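Local coordinates for protein WZI (Escherichia coli, PDB 2YNK) that binds carbohydrate as an outer membrane beta-barrel lectin and takes part in the assembly of the group 1 capsule on the cell surface, at residues A[2-7]-A[32-37]; A[232-237]-A[267-272]; A[285-290]-A[310-315]; A[366-371]-A[390-395]; A[422-427]-A[451-456]. One frame throughout, in Å; residues are numbered along the deposited sequence.

Interaction 1 of 5, residues A[2-7]-A[32-37]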
# COMPACT_ATOMS: atom_id res chain seq x y z
N GLY A 2 6.26 5.71 -16.22
CA GLY A 2 5.43 6.48 -15.33
C GLY A 2 5.22 5.85 -13.98
O GLY A 2 6.11 5.20 -13.45
N LEU A 3 4.03 6.06 -13.41
CA LEU A 3 3.71 5.54 -12.09
C LEU A 3 3.44 4.04 -12.13
O LEU A 3 3.00 3.50 -13.14
CB LEU A 3 2.48 6.24 -11.52
CG LEU A 3 2.56 7.76 -11.40
CD1 LEU A 3 1.33 8.28 -10.66
CD2 LEU A 3 3.86 8.20 -10.74
N VAL A 4 3.73 3.38 -11.01
CA VAL A 4 3.48 1.96 -10.83
C VAL A 4 2.79 1.82 -9.47
O VAL A 4 3.44 1.83 -8.44
CB VAL A 4 4.78 1.12 -10.88
CG1 VAL A 4 4.47 -0.36 -11.02
CG2 VAL A 4 5.67 1.60 -12.02
N VAL A 5 1.46 1.74 -9.50
CA VAL A 5 0.65 1.67 -8.29
C VAL A 5 0.76 0.31 -7.60
O VAL A 5 1.31 -0.64 -8.17
CB VAL A 5 -0.84 1.98 -8.59
CG1 VAL A 5 -1.01 3.42 -9.04
CG2 VAL A 5 -1.41 1.00 -9.61
N ASN A 6 0.24 0.23 -6.38
CA ASN A 6 0.34 -0.98 -5.57
C ASN A 6 0.06 -2.26 -6.36
O ASN A 6 -1.08 -2.53 -6.70
CB ASN A 6 -0.65 -0.93 -4.39
CG ASN A 6 -0.47 0.28 -3.51
OD1 ASN A 6 0.19 1.26 -3.88
ND2 ASN A 6 -1.07 0.24 -2.34
N ASP A 7 1.11 -3.02 -6.65
CA ASP A 7 0.97 -4.39 -7.14
C ASP A 7 1.68 -5.27 -6.14
O ASP A 7 2.75 -4.93 -5.65
CB ASP A 7 1.63 -4.54 -8.51
CG ASP A 7 1.44 -5.93 -9.10
OD1 ASP A 7 0.27 -6.34 -9.29
OD2 ASP A 7 2.45 -6.61 -9.39
N LEU A 32 5.36 3.81 -7.23
CA LEU A 32 6.79 3.92 -7.60
C LEU A 32 6.93 4.46 -9.01
O LEU A 32 6.19 4.08 -9.91
CB LEU A 32 7.47 2.55 -7.54
CG LEU A 32 7.32 1.72 -6.27
CD1 LEU A 32 7.78 0.30 -6.52
CD2 LEU A 32 8.08 2.35 -5.12
N SER A 33 7.91 5.34 -9.22
CA SER A 33 8.32 5.73 -10.57
C SER A 33 9.02 4.57 -11.28
O SER A 33 9.93 3.98 -10.73
CB SER A 33 9.27 6.92 -10.50
OG SER A 33 8.74 7.94 -9.68
N GLN A 34 8.58 4.24 -12.48
CA GLN A 34 9.15 3.12 -13.23
C GLN A 34 10.64 3.41 -13.54
O GLN A 34 11.49 2.53 -13.44
CB GLN A 34 8.36 2.86 -14.52
CG GLN A 34 8.39 1.42 -15.00
CD GLN A 34 7.89 1.24 -16.42
OE1 GLN A 34 6.78 1.65 -16.77
NE2 GLN A 34 8.72 0.63 -17.26
N GLU A 35 10.91 4.66 -13.88
CA GLU A 35 12.25 5.12 -14.21
C GLU A 35 13.24 4.81 -13.09
O GLU A 35 14.44 4.59 -13.34
CB GLU A 35 12.23 6.63 -14.52
CG GLU A 35 11.46 7.03 -15.78
CD GLU A 35 9.93 6.92 -15.66
OE1 GLU A 35 9.39 6.82 -14.53
OE2 GLU A 35 9.26 6.92 -16.71
N GLU A 36 12.73 4.79 -11.85
CA GLU A 36 13.53 4.42 -10.67
C GLU A 36 13.72 2.90 -10.58
O GLU A 36 14.78 2.43 -10.13
CB GLU A 36 12.88 4.98 -9.40
CG GLU A 36 13.46 4.49 -8.08
CD GLU A 36 14.92 4.87 -7.88
OE1 GLU A 36 15.43 5.77 -8.58
OE2 GLU A 36 15.56 4.25 -7.00
N ILE A 37 12.71 2.13 -10.98
CA ILE A 37 12.88 0.68 -11.06
C ILE A 37 13.95 0.35 -12.13
O ILE A 37 14.82 -0.48 -11.90
CB ILE A 37 11.57 -0.07 -11.38
CG1 ILE A 37 10.41 0.35 -10.45
CG2 ILE A 37 11.77 -1.57 -11.23
CD1 ILE A 37 9.09 -0.34 -10.76
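Val4 pairs with Leu32, and Leu3 with Ser33, in a short two-stranded antiparallel ladder, which a further backbone bond from Gln34 N to Gly2 O, 2.8 Å long, extends. Val4 and Leu32 form the hydrogen-bonded pair: Leu32 N gives a bond of 3.0 Å to Val4 O, while the return bond from Val4 N to Leu32 O is weak, bent to 125° at the hydrogen. Leu3 faces Ser33 without direct bonds; Leu3 O goes instead to Lys66, and Ser33 OG to the carbonyl of Arg176. Glu35 reaches back from the first turn of helix 34-42. Its chain bends at CG (chi2 72°), which carries CD back toward residue 2, and Glu35 OE2 accepts Gly2 N at 3.3 Å, on its syn side. The other oxygen, OE1, accepts a bond from Trp142 NE1, and Gln34 OE1 holds the amino group of Ala1. The apolar part is small: Val4 CG2 lies 3.9 Å from Gln34 CB, the two side chains crossing at about a right angle, and 4.1 Å from Ile37 CD1. Leu62 of helix 49-65 and Leu10 of helix 8-19 also touch Val4. With the Glu35 carboxylate divided between Gly2 N and Trp142, and Gln34 holding Ala1, the chemistry ties the N-terminal residues to the start of helix 34-42 largely by polar bonds in a buried setting.

Interaction 2 of 5, residues A[232-237]-A[267-272]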
# COMPACT_ATOMS: atom_id res chain seq x y z
N ARG A 232 3.48 13.29 6.79
CA ARG A 232 2.48 14.12 7.42
C ARG A 232 1.22 14.20 6.54
O ARG A 232 1.30 14.26 5.32
CB ARG A 232 3.08 15.50 7.68
CG ARG A 232 2.23 16.44 8.52
CD ARG A 232 3.03 17.68 8.88
NE ARG A 232 2.19 18.88 9.04
CZ ARG A 232 1.49 19.19 10.13
NH1 ARG A 232 1.48 18.39 11.20
NH2 ARG A 232 0.78 20.31 10.15
N ILE A 233 0.06 14.17 7.19
CA ILE A 233 -1.24 14.29 6.52
C ILE A 233 -2.10 15.27 7.29
O ILE A 233 -2.13 15.23 8.52
CB ILE A 233 -1.96 12.93 6.51
CG1 ILE A 233 -1.64 12.14 5.25
CG2 ILE A 233 -3.47 13.10 6.60
CD1 ILE A 233 -2.28 12.71 4.00
N MSE A 234 -2.79 16.16 6.59
CA MSE A 234 -3.80 16.97 7.25
C MSE A 234 -5.14 16.84 6.58
O MSE A 234 -5.26 16.88 5.35
CB MSE A 234 -3.40 18.44 7.43
CG MSE A 234 -2.97 19.10 6.14
SE MSE A 234 -2.89 21.05 6.44
CE MSE A 234 -1.37 21.34 5.19
N GLN A 235 -6.17 16.66 7.40
CA GLN A 235 -7.56 16.62 6.94
C GLN A 235 -8.08 18.05 7.06
O GLN A 235 -8.14 18.60 8.15
CB GLN A 235 -8.35 15.66 7.82
CG GLN A 235 -9.61 15.10 7.19
CD GLN A 235 -10.19 13.94 7.99
OE1 GLN A 235 -11.11 13.25 7.52
NE2 GLN A 235 -9.66 13.72 9.19
N TRP A 236 -8.46 18.65 5.93
CA TRP A 236 -8.62 20.09 5.85
C TRP A 236 -9.67 20.46 4.83
O TRP A 236 -9.97 19.68 3.93
CB TRP A 236 -7.25 20.69 5.49
CG TRP A 236 -7.23 22.18 5.27
CD1 TRP A 236 -7.06 23.19 6.22
CD2 TRP A 236 -7.37 22.88 4.00
NE1 TRP A 236 -7.09 24.42 5.63
CE2 TRP A 236 -7.28 24.31 4.30
CE3 TRP A 236 -7.56 22.48 2.68
CZ2 TRP A 236 -7.38 25.27 3.32
CZ3 TRP A 236 -7.66 23.47 1.69
CH2 TRP A 236 -7.57 24.83 2.00
N GLY A 237 -10.28 21.63 4.97
CA GLY A 237 -11.32 22.07 4.04
C GLY A 237 -12.67 21.36 4.20
O GLY A 237 -12.86 20.58 5.14
N GLY A 267 -7.56 22.23 10.70
CA GLY A 267 -7.73 20.85 10.24
C GLY A 267 -7.45 19.75 11.28
O GLY A 267 -7.36 20.03 12.47
N ASN A 268 -7.36 18.50 10.81
CA ASN A 268 -6.92 17.35 11.61
C ASN A 268 -5.63 16.76 11.02
O ASN A 268 -5.58 16.46 9.84
CB ASN A 268 -8.00 16.27 11.64
CG ASN A 268 -7.56 14.99 12.35
OD1 ASN A 268 -8.03 13.91 12.01
ND2 ASN A 268 -6.68 15.10 13.34
N GLN A 269 -4.61 16.56 11.87
CA GLN A 269 -3.29 16.14 11.43
C GLN A 269 -2.98 14.70 11.84
O GLN A 269 -3.47 14.21 12.87
CB GLN A 269 -2.21 17.08 12.01
CG GLN A 269 -2.01 18.39 11.26
CD GLN A 269 -3.18 19.35 11.40
OE1 GLN A 269 -3.85 19.69 10.41
NE2 GLN A 269 -3.45 19.79 12.63
N LEU A 270 -2.17 14.05 11.01
CA LEU A 270 -1.47 12.82 11.37
C LEU A 270 -0.02 12.94 10.88
O LEU A 270 0.24 13.49 9.82
CB LEU A 270 -2.14 11.59 10.76
CG LEU A 270 -3.37 11.07 11.51
CD1 LEU A 270 -4.62 11.76 11.03
CD2 LEU A 270 -3.50 9.56 11.37
N ALA A 271 0.92 12.43 11.67
CA ALA A 271 2.34 12.61 11.35
C ALA A 271 3.21 11.61 12.10
O ALA A 271 2.94 11.29 13.26
CB ALA A 271 2.77 14.04 11.66
N GLY A 272 4.24 11.11 11.43
CA GLY A 272 5.15 10.17 12.05
C GLY A 272 6.32 9.74 11.19
O GLY A 272 6.53 10.27 10.10
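Ile233 pairs with Leu270, and Gln235 with Asn268, as the two hydrogen-bonded pairs of an antiparallel ladder whose short axes run at 168°. Each pair exchanges two bonds; Ile233 N to Leu270 O measures 2.7 Å and Asn268 N to Gln235 O 2.8 Å. CA-H...O contacts fill the non-hydrogen-bonded positions, among them Met234 CA to Asn268 O at 3.2 Å.

Polar side chains meet on both faces. On the face of Arg232, Met234 and Gln269, the Arg232 and Gln269 side chains lie side by side and point the same way. Arg232 NH1 lies 3.5 Å from Gln269 CG, so the guanidinium meets the aliphatic part of the glutamine; its salt bridge goes to Glu298. Gln269 OE1 comes to 3.3 Å from CB of Met234, a selenomethionine. On the face that carries Ile233 and Leu270, Gln235 NE2 and Asn268 OD1 are 3.3 Å apart, their amide planes 33° from each other.

Apolar contact is slight: Arg232 CG, anti to the backbone N (chi1 -172°), is set beside Ala271 CB at 4.0 Å, and Ile233 CB faces Leu270 CB at 4.5 Å.

Strands 226-236 and 268-278 are neighbours in the barrel wall. Strand 212-221 continues the sheet beyond Arg232, Met234 and Trp236, while Ala271 bonds to Gly295 of strand 287-295 on the far side.

Interaction 3 of 5, residues A[285-290]-A[310-315]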
# COMPACT_ATOMS: atom_id res chain seq x y z
N TRP A 285 22.87 -11.77 5.84
CA TRP A 285 21.54 -12.36 5.99
C TRP A 285 20.57 -11.57 5.16
O TRP A 285 20.54 -10.35 5.24
CB TRP A 285 21.10 -12.36 7.45
CG TRP A 285 21.90 -13.27 8.34
CD1 TRP A 285 22.81 -14.26 7.97
CD2 TRP A 285 21.86 -13.33 9.81
NE1 TRP A 285 23.33 -14.89 9.07
CE2 TRP A 285 22.80 -14.39 10.20
CE3 TRP A 285 21.17 -12.64 10.80
CZ2 TRP A 285 23.02 -14.71 11.53
CZ3 TRP A 285 21.41 -12.98 12.13
CH2 TRP A 285 22.31 -13.99 12.49
N PRO A 286 19.74 -12.26 4.36
CA PRO A 286 18.75 -11.58 3.55
C PRO A 286 17.48 -11.37 4.38
O PRO A 286 16.41 -11.91 4.09
CB PRO A 286 18.52 -12.57 2.42
CG PRO A 286 18.67 -13.90 3.07
CD PRO A 286 19.62 -13.73 4.22
N VAL A 287 17.66 -10.58 5.44
CA VAL A 287 16.66 -10.36 6.46
C VAL A 287 16.66 -8.87 6.73
O VAL A 287 17.70 -8.22 6.67
CB VAL A 287 17.03 -11.12 7.75
CG1 VAL A 287 16.08 -10.75 8.89
CG2 VAL A 287 17.01 -12.62 7.51
N SER A 288 15.48 -8.32 7.01
CA SER A 288 15.38 -6.92 7.40
C SER A 288 14.38 -6.79 8.52
O SER A 288 13.56 -7.68 8.73
CB SER A 288 14.93 -6.05 6.24
OG SER A 288 15.70 -6.28 5.08
N PHE A 289 14.46 -5.69 9.24
CA PHE A 289 13.40 -5.35 10.16
C PHE A 289 13.01 -3.89 9.96
O PHE A 289 13.84 -3.06 9.56
CB PHE A 289 13.75 -5.70 11.61
CG PHE A 289 14.90 -4.91 12.19
CD1 PHE A 289 16.21 -5.34 12.01
CD2 PHE A 289 14.66 -3.79 12.97
CE1 PHE A 289 17.27 -4.63 12.58
CE2 PHE A 289 15.72 -3.08 13.54
CZ PHE A 289 17.02 -3.50 13.34
N TYR A 290 11.73 -3.61 10.21
CA TYR A 290 11.15 -2.31 9.94
C TYR A 290 10.16 -1.89 11.02
O TYR A 290 9.65 -2.71 11.78
CB TYR A 290 10.47 -2.33 8.58
CG TYR A 290 9.47 -3.45 8.39
CD1 TYR A 290 8.16 -3.33 8.87
CD2 TYR A 290 9.83 -4.63 7.75
CE1 TYR A 290 7.25 -4.35 8.71
CE2 TYR A 290 8.91 -5.66 7.58
CZ TYR A 290 7.62 -5.51 8.07
OH TYR A 290 6.69 -6.52 7.91
N GLY A 310 5.54 -2.59 13.74
CA GLY A 310 6.87 -3.16 13.61
C GLY A 310 6.80 -4.51 12.93
O GLY A 310 5.76 -5.17 12.95
N GLY A 311 7.91 -4.91 12.31
CA GLY A 311 7.99 -6.21 11.65
C GLY A 311 9.40 -6.65 11.27
O GLY A 311 10.37 -5.89 11.33
N ILE A 312 9.49 -7.91 10.86
CA ILE A 312 10.75 -8.50 10.46
C ILE A 312 10.45 -9.32 9.21
O ILE A 312 9.43 -10.00 9.14
CB ILE A 312 11.32 -9.38 11.60
CG1 ILE A 312 12.69 -9.93 11.24
CG2 ILE A 312 10.37 -10.51 11.96
CD1 ILE A 312 13.26 -10.84 12.30
N GLU A 313 11.33 -9.23 8.21
CA GLU A 313 11.13 -9.93 6.94
C GLU A 313 12.39 -10.65 6.49
O GLU A 313 13.50 -10.21 6.79
CB GLU A 313 10.66 -8.97 5.84
CG GLU A 313 11.48 -7.69 5.72
CD GLU A 313 11.08 -6.82 4.54
OE1 GLU A 313 11.04 -7.34 3.40
OE2 GLU A 313 10.82 -5.62 4.75
N GLY A 314 12.20 -11.75 5.77
CA GLY A 314 13.29 -12.51 5.18
C GLY A 314 12.97 -12.93 3.76
O GLY A 314 11.81 -13.00 3.36
N HIS A 315 14.02 -13.20 2.99
CA HIS A 315 13.90 -13.48 1.56
C HIS A 315 14.99 -14.46 1.17
O HIS A 315 16.16 -14.16 1.31
CB HIS A 315 14.04 -12.19 0.77
CG HIS A 315 13.05 -11.12 1.17
ND1 HIS A 315 11.82 -11.05 0.65
CD2 HIS A 315 13.16 -10.07 2.07
CE1 HIS A 315 11.17 -10.00 1.18
NE2 HIS A 315 11.99 -9.40 2.05
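Tyr290 lies over Gly311 in an antiparallel pairing of the wall of the outer membrane beta-barrel, where strand 287-295 runs beside strand 306-317. Ser288 with Glu313 and Tyr290 with Gly311 are the hydrogen-bonded pairs; Glu313 N to Ser288 O, 2.8 Å, is nearly straight at 174°. Where strand 287-295 begins, Pro286, centre of an inverse gamma turn, receives His315 N on its carbonyl O at 2.9 Å.

The Tyr290 ring folds back over the partner strand. Its CG stands between the backbone N and the carbonyl carbon, and this chi1 of 53° turns CG toward that strand; the ring lies over Gly311. Gly311 CA makes a CH-pi contact 3.9 Å from the Tyr290 ring centroid, a close fit made possible by the lack of a side chain there. The Glu313 carboxylate stands almost perpendicular to the ring, with Glu313 OE2 3.3 Å from Tyr290 CD2. On the other face of the sheet, Ile312 CG1 meets Val287 CG1 at 4.2 Å.

Polar ends on the Glu313 face join a wider network. Tyr290 OH bonds to Glu328 and Glu313 OE2 forms a salt bridge with Lys276, both within the barrel, whereas Ser288 OG reaches Asp19 of the N-terminal helix 8-19. His315 ND1 bonds to Asn324. Within the strand, His315 NE2 donates to Glu313 OE1 over 2.6 Å, meeting the anti lone pair while the oxygen lies 2° from the imidazole plane.

Interaction 4 of 5, residues A[366-371]-A[390-395]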
# COMPACT_ATOMS: atom_id res chain seq x y z
N ASP A 366 -7.88 1.54 17.34
CA ASP A 366 -7.94 0.74 18.57
C ASP A 366 -7.64 -0.75 18.37
O ASP A 366 -7.96 -1.56 19.23
CB ASP A 366 -9.29 0.91 19.26
CG ASP A 366 -9.68 2.36 19.42
OD1 ASP A 366 -8.78 3.21 19.61
OD2 ASP A 366 -10.91 2.64 19.36
N GLY A 367 -7.01 -1.09 17.25
CA GLY A 367 -6.77 -2.49 16.90
C GLY A 367 -5.38 -2.98 17.26
O GLY A 367 -4.41 -2.23 17.23
N GLN A 368 -5.29 -4.26 17.60
CA GLN A 368 -4.02 -4.94 17.82
C GLN A 368 -3.92 -6.11 16.83
O GLN A 368 -4.89 -6.85 16.64
CB GLN A 368 -3.93 -5.47 19.24
CG GLN A 368 -4.26 -4.42 20.29
CD GLN A 368 -4.22 -4.99 21.68
OE1 GLN A 368 -3.20 -5.53 22.11
NE2 GLN A 368 -5.32 -4.86 22.40
N LEU A 369 -2.75 -6.27 16.20
CA LEU A 369 -2.59 -7.25 15.13
C LEU A 369 -1.17 -7.83 15.07
O LEU A 369 -0.19 -7.10 15.10
CB LEU A 369 -2.96 -6.62 13.80
CG LEU A 369 -2.83 -7.43 12.51
CD1 LEU A 369 -4.04 -7.17 11.63
CD2 LEU A 369 -1.55 -7.09 11.75
N VAL A 370 -1.10 -9.16 15.02
CA VAL A 370 0.11 -9.89 14.72
C VAL A 370 -0.21 -10.76 13.51
O VAL A 370 -1.24 -11.43 13.49
CB VAL A 370 0.52 -10.79 15.89
CG1 VAL A 370 1.87 -11.45 15.60
CG2 VAL A 370 0.58 -9.99 17.18
N ALA A 371 0.65 -10.73 12.51
CA ALA A 371 0.43 -11.53 11.30
C ALA A 371 1.73 -12.03 10.72
O ALA A 371 2.73 -11.31 10.69
CB ALA A 371 -0.32 -10.72 10.26
N TYR A 390 -3.79 -12.90 14.06
CA TYR A 390 -4.57 -12.69 15.27
C TYR A 390 -4.84 -11.19 15.35
O TYR A 390 -3.92 -10.40 15.19
CB TYR A 390 -3.78 -13.13 16.51
CG TYR A 390 -4.39 -12.68 17.83
CD1 TYR A 390 -4.21 -11.37 18.30
CD2 TYR A 390 -5.14 -13.56 18.61
CE1 TYR A 390 -4.77 -10.96 19.50
CE2 TYR A 390 -5.70 -13.15 19.81
CZ TYR A 390 -5.51 -11.85 20.25
OH TYR A 390 -6.07 -11.44 21.44
N ALA A 391 -6.10 -10.82 15.61
CA ALA A 391 -6.50 -9.41 15.57
C ALA A 391 -7.69 -9.07 16.49
O ALA A 391 -8.79 -9.58 16.31
CB ALA A 391 -6.82 -9.01 14.14
N LYS A 392 -7.45 -8.22 17.48
CA LYS A 392 -8.52 -7.61 18.26
C LYS A 392 -8.87 -6.30 17.57
O LYS A 392 -7.99 -5.46 17.39
CB LYS A 392 -8.09 -7.31 19.69
CG LYS A 392 -7.81 -8.54 20.53
CD LYS A 392 -7.58 -8.17 22.00
CE LYS A 392 -8.89 -8.04 22.80
NZ LYS A 392 -9.70 -6.84 22.46
N VAL A 393 -10.13 -6.12 17.20
CA VAL A 393 -10.54 -4.97 16.40
C VAL A 393 -11.74 -4.23 17.01
O VAL A 393 -12.62 -4.84 17.64
CB VAL A 393 -10.88 -5.41 14.96
CG1 VAL A 393 -9.64 -5.99 14.30
CG2 VAL A 393 -12.01 -6.42 14.94
N ASN A 394 -11.76 -2.91 16.81
CA ASN A 394 -12.87 -2.02 17.21
C ASN A 394 -13.49 -2.31 18.60
O ASN A 394 -14.71 -2.48 18.73
CB ASN A 394 -13.94 -1.98 16.11
CG ASN A 394 -14.86 -0.78 16.23
OD1 ASN A 394 -14.76 0.02 17.17
ND2 ASN A 394 -15.78 -0.63 15.27
N PRO A 395 -12.66 -2.32 19.65
CA PRO A 395 -13.15 -2.65 20.99
C PRO A 395 -14.28 -1.73 21.50
O PRO A 395 -15.05 -2.15 22.36
CB PRO A 395 -11.89 -2.50 21.86
CG PRO A 395 -11.04 -1.54 21.12
CD PRO A 395 -11.27 -1.84 19.67
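Val370 and Tyr390 exchange two backbone hydrogen bonds, Tyr390 N to Val370 O at 3.0 Å and Val370 N to Tyr390 O at 3.1 Å. At the next hydrogen-bonded pair, Gln368 N reaches Lys392 O at 3.0 Å, but the return bond from Lys392 N to Gln368 O is weak, bent to 134° at the hydrogen. Between the two pairs, Ala391 CA makes a CA-H...O contact of 3.2 Å with Gln368 O.

The side chains of Gln368 and Lys392 lie side by side on one face and point the same way, the amide nitrogen resting against the lysine methylenes with Gln368 NE2 4.0 Å from Lys392 CD. On the other face Leu369 CG is anti to the backbone N (chi1 178°), and Leu369 CD1 rests 4.2 Å from Ala391 CB. Beyond the ladder Pro395 turns back on Asp366: Pro395 CD comes to 3.4 Å from Asp366 CB, apolar contact at the mouth of the hairpin.

Strands 368-377 and 383-393 form this hairpin of the barrel, the contact lying at its open end. Strand 322-331 flanks it through Leu369 and His330, and strand 408-422 continues the sheet from Ala391 by a backbone bond to Leu410.

Interaction 5 of 5, residues A[422-427]-A[451-456]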
# COMPACT_ATOMS: atom_id res chain seq x y z
N TYR A 422 -3.09 -19.72 -19.05
CA TYR A 422 -3.06 -19.82 -20.51
C TYR A 422 -2.26 -18.65 -21.05
O TYR A 422 -2.60 -17.50 -20.80
CB TYR A 422 -4.49 -19.78 -21.05
CG TYR A 422 -4.59 -19.93 -22.54
CD1 TYR A 422 -4.67 -21.19 -23.13
CD2 TYR A 422 -4.61 -18.81 -23.37
CE1 TYR A 422 -4.77 -21.33 -24.51
CE2 TYR A 422 -4.71 -18.94 -24.75
CZ TYR A 422 -4.78 -20.20 -25.31
OH TYR A 422 -4.88 -20.34 -26.68
N GLN A 423 -1.19 -18.95 -21.78
CA GLN A 423 -0.27 -17.91 -22.22
C GLN A 423 -0.05 -16.87 -21.12
O GLN A 423 0.60 -17.18 -20.11
CB GLN A 423 -0.76 -17.29 -23.53
CG GLN A 423 -0.66 -18.24 -24.71
CD GLN A 423 -1.13 -17.61 -26.01
OE1 GLN A 423 -0.32 -17.25 -26.87
NE2 GLN A 423 -2.44 -17.48 -26.16
N SER A 424 -0.62 -15.68 -21.26
CA SER A 424 -0.38 -14.59 -20.31
C SER A 424 -1.55 -14.35 -19.34
O SER A 424 -1.50 -13.45 -18.50
CB SER A 424 -0.08 -13.30 -21.09
OG SER A 424 0.68 -12.41 -20.29
N VAL A 425 -2.60 -15.17 -19.44
CA VAL A 425 -3.77 -15.02 -18.59
C VAL A 425 -3.48 -15.59 -17.20
O VAL A 425 -3.32 -16.80 -17.05
CB VAL A 425 -5.00 -15.74 -19.16
CG1 VAL A 425 -6.23 -15.42 -18.31
CG2 VAL A 425 -5.24 -15.35 -20.62
N ARG A 426 -3.42 -14.71 -16.20
CA ARG A 426 -3.08 -15.10 -14.82
C ARG A 426 -4.29 -15.14 -13.89
O ARG A 426 -5.16 -14.28 -13.92
CB ARG A 426 -2.04 -14.16 -14.23
CG ARG A 426 -1.39 -14.68 -12.96
CD ARG A 426 -0.24 -13.79 -12.51
NE ARG A 426 0.53 -14.36 -11.40
CZ ARG A 426 1.41 -15.35 -11.51
NH1 ARG A 426 1.63 -15.94 -12.68
NH2 ARG A 426 2.07 -15.79 -10.45
N LEU A 427 -4.27 -16.15 -13.03
CA LEU A 427 -5.35 -16.47 -12.13
C LEU A 427 -4.84 -16.35 -10.69
O LEU A 427 -3.73 -16.78 -10.39
CB LEU A 427 -5.79 -17.90 -12.43
CG LEU A 427 -7.05 -18.49 -11.79
CD1 LEU A 427 -8.29 -17.70 -12.17
CD2 LEU A 427 -7.17 -19.95 -12.21
N GLU A 451 -6.33 -11.89 -14.61
CA GLU A 451 -5.67 -10.79 -15.33
C GLU A 451 -5.44 -11.19 -16.78
O GLU A 451 -4.83 -12.23 -17.04
CB GLU A 451 -4.31 -10.48 -14.70
CG GLU A 451 -4.35 -10.01 -13.25
CD GLU A 451 -2.96 -9.72 -12.69
OE1 GLU A 451 -1.98 -10.32 -13.18
OE2 GLU A 451 -2.83 -8.87 -11.77
N ILE A 452 -5.92 -10.38 -17.72
CA ILE A 452 -5.74 -10.63 -19.15
C ILE A 452 -5.18 -9.39 -19.84
O ILE A 452 -5.91 -8.44 -20.09
CB ILE A 452 -7.06 -11.03 -19.85
CG1 ILE A 452 -7.76 -12.20 -19.15
CG2 ILE A 452 -6.79 -11.42 -21.29
CD1 ILE A 452 -8.63 -11.79 -17.99
N PRO A 453 -3.87 -9.39 -20.13
CA PRO A 453 -3.28 -8.29 -20.90
C PRO A 453 -3.34 -8.51 -22.41
O PRO A 453 -3.18 -9.63 -22.87
CB PRO A 453 -1.82 -8.27 -20.41
CG PRO A 453 -1.68 -9.37 -19.41
CD PRO A 453 -2.84 -10.30 -19.61
N PHE A 454 -3.58 -7.44 -23.16
CA PHE A 454 -3.75 -7.47 -24.62
C PHE A 454 -2.89 -6.38 -25.26
O PHE A 454 -2.71 -5.32 -24.67
CB PHE A 454 -5.19 -7.16 -25.01
CG PHE A 454 -6.19 -8.23 -24.66
CD1 PHE A 454 -6.22 -9.43 -25.37
CD2 PHE A 454 -7.14 -8.02 -23.66
CE1 PHE A 454 -7.16 -10.41 -25.06
CE2 PHE A 454 -8.08 -9.00 -23.35
CZ PHE A 454 -8.08 -10.19 -24.06
N SER A 455 -2.41 -6.63 -26.48
CA SER A 455 -1.73 -5.61 -27.29
C SER A 455 -2.72 -4.96 -28.26
O SER A 455 -3.71 -5.58 -28.66
CB SER A 455 -0.58 -6.23 -28.09
OG SER A 455 0.31 -6.94 -27.26
N LEU A 456 -2.43 -3.71 -28.64
CA LEU A 456 -3.22 -2.97 -29.63
C LEU A 456 -2.31 -2.32 -30.67
O LEU A 456 -1.46 -2.99 -31.26
CB LEU A 456 -4.08 -1.91 -28.95
CG LEU A 456 -5.29 -2.44 -28.15
CD1 LEU A 456 -5.86 -1.37 -27.23
CD2 LEU A 456 -6.35 -2.96 -29.10
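Val425 and Ile452 lie side by side and point the same way, with Val425 CG1 3.7 Å from Ile452 CG1. CG1 of the valine is anti to the backbone N (chi1 -174°), which places it against the isoleucine. Arg426 and Glu451 are likewise alongside each other, their guanidinium and carboxylate planes 46° apart. No salt bridge joins these two: Arg426 NE stays 5.1 Å from Glu451 OE1, and the closer approach is from Arg426 CD, 3.9 Å from that oxygen. Their charges are met elsewhere, Arg426 by Asp420 and the carbonyl of Asn381, Glu451 by Arg61 of helix 49-65.

Arg426 and Glu451 form the hydrogen-bonded pair of the backbone. Glu451 N lies 2.7 Å from Arg426 O, and Arg426 N 3.0 Å from Glu451 O. Further out, the Pro453 ring leans on Ser424, its CD 3.6 Å from Ser424 O.

Ahead of the ladder, residues 422-425 make a type II' beta turn, closed by Val425 N to Tyr422 O at 2.7 Å. Leu427 belongs to a dodecane pocket. Short turns joining adjacent antiparallel strands, here 408-422 and 425-435, are a familiar feature of outer membrane beta-barrels.

In the fold
Interactions 2, 3, 4 and 5 all lie in the 18-stranded antiparallel barrel, whereas interaction 1 joins two short strands of a separate sheet. They follow in series along the chain. Strands 268-278 of interaction 2 and 287-295 of interaction 3 are neighbours in the wall; interactions 4 and 5 each join the arms of a hairpin. Centres of interactions 2 and 5 are about 41 Å apart, on opposite sides of the chain's centre. Interactions 1 and 5 have nearest atoms about 5 Å apart without touching. Pairings of neighbouring strands, sampled at four places, build the wall, and interaction 1 belongs to the N-terminal helical part, which packs against the barrel wall from within.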